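Galactose mutarotase related enzyme (Lactobacillus acidophilus, PDB 3DCD) probably binds carbohydrate and may act as an isomerase, as expected of a member of the aldose 1-epimerase family, though its own activity is not established. Local coordinates at residues P47-I52 and G71-A76. Residues are numbered along the deposited sequence; the frame is centred on the assembly and turned at random.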
ATOM      1  N   PRO A  47       3.379   0.769  -5.438  1.00 14.92           N
ATOM      2  CA  PRO A  47       4.443   1.508  -4.779  1.00 15.09           C
ATOM      3  C   PRO A  47       4.511   1.267  -3.288  1.00 14.69           C
ATOM      4  O   PRO A  47       3.525   0.861  -2.651  1.00 15.69           O
ATOM      5  CB  PRO A  47       4.102   2.992  -5.045  1.00 15.10           C
ATOM      6  CG  PRO A  47       2.646   3.010  -5.327  1.00 16.46           C
ATOM      7  CD  PRO A  47       2.383   1.679  -6.042  1.00 15.11           C
ATOM      8  N   VAL A  48       5.700   1.496  -2.765  1.00 14.89           N
ATOM      9  CA  VAL A  48       5.948   1.505  -1.330  1.00 14.08           C
ATOM     10  C   VAL A  48       5.887   2.973  -0.918  1.00 14.16           C
ATOM     11  O   VAL A  48       6.470   3.843  -1.597  1.00 14.43           O
ATOM     12  CB  VAL A  48       7.311   0.842  -1.030  1.00 14.21           C
ATOM     13  CG1 VAL A  48       7.722   1.045   0.464  1.00 14.88           C
ATOM     14  CG2 VAL A  48       7.265  -0.661  -1.400  1.00 12.93           C
ATOM     15  N   LEU A  49       5.153   3.254   0.164  1.00 14.46           N
ATOM     16  CA  LEU A  49       4.943   4.633   0.631  1.00 15.50           C
ATOM     17  C   LEU A  49       5.771   4.866   1.907  1.00 15.37           C
ATOM     18  O   LEU A  49       5.548   4.213   2.919  1.00 15.18           O
ATOM     19  CB  LEU A  49       3.449   4.895   0.889  1.00 15.02           C
ATOM     20  CG  LEU A  49       2.429   4.202  -0.042  1.00 16.06           C
ATOM     21  CD1 LEU A  49       0.996   4.400   0.431  1.00 17.32           C
ATOM     22  CD2 LEU A  49       2.613   4.676  -1.520  1.00 14.93           C
ATOM     23  N   PHE A  50       6.732   5.779   1.821  1.00 15.35           N
ATOM     24  CA  PHE A  50       7.695   6.064   2.891  1.00 15.66           C
ATOM     25  C   PHE A  50       8.544   7.266   2.474  1.00 15.26           C
ATOM     26  O   PHE A  50       8.983   7.337   1.315  1.00 14.72           O
ATOM     27  CB  PHE A  50       8.601   4.850   3.139  1.00 15.06           C
ATOM     28  CG  PHE A  50       9.732   5.108   4.106  1.00 16.09           C
ATOM     29  CD1 PHE A  50      10.961   5.573   3.654  1.00 15.99           C
ATOM     30  CD2 PHE A  50       9.573   4.868   5.473  1.00 15.28           C
ATOM     31  CE1 PHE A  50      12.024   5.806   4.541  1.00 15.88           C
ATOM     32  CE2 PHE A  50      10.631   5.095   6.359  1.00 14.50           C
ATOM     33  CZ  PHE A  50      11.849   5.567   5.896  1.00 14.51           C
ATOM     34  N   PRO A  51       8.845   8.185   3.420  1.00 15.23           N
ATOM     35  CA  PRO A  51       8.538   8.245   4.854  1.00 15.37           C
ATOM     36  C   PRO A  51       7.275   8.997   5.234  1.00 15.66           C
ATOM     37  O   PRO A  51       7.129   9.387   6.407  1.00 15.84           O
ATOM     38  CB  PRO A  51       9.757   8.967   5.418  1.00 15.39           C
ATOM     39  CG  PRO A  51      10.047   9.992   4.357  1.00 15.53           C
ATOM     40  CD  PRO A  51       9.736   9.294   3.035  1.00 14.95           C
ATOM     41  N   ILE A  52       6.390   9.213   4.257  1.00 15.47           N
ATOM     42  CA  ILE A  52       5.016   9.657   4.531  1.00 15.45           C
ATOM     43  C   ILE A  52       4.063   8.844   3.682  1.00 15.84           C
ATOM     44  O   ILE A  52       4.458   8.301   2.649  1.00 16.03           O
ATOM     45  CB  ILE A  52       4.783  11.174   4.241  1.00 15.69           C
ATOM     46  CG1 ILE A  52       5.046  11.523   2.761  1.00 16.11           C
ATOM     47  CG2 ILE A  52       5.609  12.055   5.205  1.00 15.44           C
ATOM     48  CD1 ILE A  52       4.718  12.979   2.411  1.00 14.38           C
ATOM     49  N   GLY A  71       7.093  15.220  -1.642  1.00 17.72           N
ATOM     50  CA  GLY A  71       5.903  14.930  -2.424  1.00 18.36           C
ATOM     51  C   GLY A  71       5.069  13.800  -1.850  1.00 18.86           C
ATOM     52  O   GLY A  71       5.489  13.079  -0.919  1.00 18.65           O
ATOM     53  N   GLN A  72       3.877  13.644  -2.418  1.00 18.87           N
ATOM     54  CA  GLN A  72       2.924  12.634  -1.989  1.00 19.47           C
ATOM     55  C   GLN A  72       3.572  11.251  -1.880  1.00 18.68           C
ATOM     56  O   GLN A  72       4.310  10.835  -2.784  1.00 18.64           O
ATOM     57  CB  GLN A  72       1.759  12.601  -2.975  1.00 20.40           C
ATOM     58  CG  GLN A  72       0.710  11.560  -2.684  1.00 25.27           C
ATOM     59  CD  GLN A  72      -0.504  11.695  -3.582  1.00 31.27           C
ATOM     60  OE1 GLN A  72      -0.496  12.432  -4.559  1.00 35.22           O
ATOM     61  NE2 GLN A  72      -1.565  10.991  -3.237  1.00 36.52           N
ATOM     62  N   HIS A  73       3.307  10.554  -0.765  1.00 18.16           N
ATOM     63  CA  HIS A  73       3.828   9.192  -0.509  1.00 17.50           C
ATOM     64  C   HIS A  73       5.360   9.079  -0.347  1.00 17.40           C
ATOM     65  O   HIS A  73       5.902   7.980  -0.346  1.00 17.01           O
ATOM     66  CB  HIS A  73       3.351   8.200  -1.580  1.00 17.19           C
ATOM     67  CG  HIS A  73       1.861   8.066  -1.676  1.00 16.78           C
ATOM     68  ND1 HIS A  73       1.196   7.954  -2.884  1.00 19.01           N
ATOM     69  CD2 HIS A  73       0.909   7.989  -0.716  1.00 13.87           C
ATOM     70  CE1 HIS A  73      -0.103   7.832  -2.659  1.00 16.92           C
ATOM     71  NE2 HIS A  73      -0.302   7.850  -1.353  1.00 16.95           N
ATOM     72  N   GLY A  74       6.043  10.214  -0.213  1.00 17.28           N
ATOM     73  CA  GLY A  74       7.471  10.249   0.063  1.00 16.74           C
ATOM     74  C   GLY A  74       8.360   9.876  -1.098  1.00 17.29           C
ATOM     75  O   GLY A  74       7.981  10.025  -2.273  1.00 17.33           O
ATOM     76  N   PHE A  75       9.554   9.394  -0.771  1.00 16.68           N
ATOM     77  CA  PHE A  75      10.568   9.153  -1.806  1.00 16.26           C
ATOM     78  C   PHE A  75      10.870   7.682  -2.102  1.00 16.13           C
ATOM     79  O   PHE A  75      11.572   7.396  -3.079  1.00 16.59           O
ATOM     80  CB  PHE A  75      11.883   9.905  -1.494  1.00 15.78           C
ATOM     81  CG  PHE A  75      12.449   9.619  -0.116  1.00 15.80           C
ATOM     82  CD1 PHE A  75      12.959   8.356   0.201  1.00 16.71           C
ATOM     83  CD2 PHE A  75      12.468  10.617   0.866  1.00 14.85           C
ATOM     84  CE1 PHE A  75      13.476   8.079   1.469  1.00 14.89           C
ATOM     85  CE2 PHE A  75      12.987  10.351   2.137  1.00 15.53           C
ATOM     86  CZ  PHE A  75      13.482   9.078   2.441  1.00 15.97           C
ATOM     87  N   ALA A  76      10.366   6.749  -1.288  1.00 15.95           N
ATOM     88  CA  ALA A  76      10.740   5.322  -1.461  1.00 16.31           C
ATOM     89  C   ALA A  76      10.524   4.803  -2.889  1.00 16.40           C
ATOM     90  O   ALA A  76      11.358   4.075  -3.431  1.00 16.13           O
ATOM     91  CB  ALA A  76      10.008   4.417  -0.447  1.00 15.94           C
TER
HETATM   92  O   HOH W   1       7.126   6.384  -2.118  1.00 21.19           O
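The carbonyl oxygen of Phe-50 is gripped by two successive amides: Ala-76 N donates to it over 3.0 Å, nearly in line with the C=O bond, and Phe-75 N adds a weak, bent bond. Gly-74 CA brings a C-H against the same oxygen. The acceptor thus ties the chain just after the short strand 48-49 of the all-beta galactose mutarotase fold to the residues that follow a type II beta turn, Gly-71 to Gly-74, in the loop after strand 66-69. In return, Phe-50 N reaches His-73 O at 3.2 Å, coming from well above the carbonyl plane. A water donates to both Val-48 O and His-73 O, so the latter has two donors, while Ile-52 O, another acceptor, sits against His-73 CA.

Around this polar centre the side chains pack in three places. Leu-49 lays CD2 over one face of the His-73 imidazole, 3.8 Å from its centroid, and Gln-72 CG covers the opposite face; the ring is therefore clasped between two aliphatic groups and also meets His-143. The cis peptide bond before Pro-51 accompanies a second CH-pi contact, in which Pro-51 CD stands over the Phe-75 ring, 3.7 Å from its centroid. Phe-75 has CG between its backbone N and carbonyl carbon (chi1 54°), which places the ring against Pro-51 CD. The Phe-50 ring, one face covered by Pro-51 CB, meets Phe-75 obliquely, with the planes at 87° and CE1 against CE1. Beyond them, Phe-50 stacks on Phe-111 and meets Phe-109 edge-to-face, joining segment 47-52 to strand 109-118. At Gly-74, which has positive phi, Ile-52 packs its CG1 against the backbone N (3.4 Å) while CD1 extends to Gly-71 O.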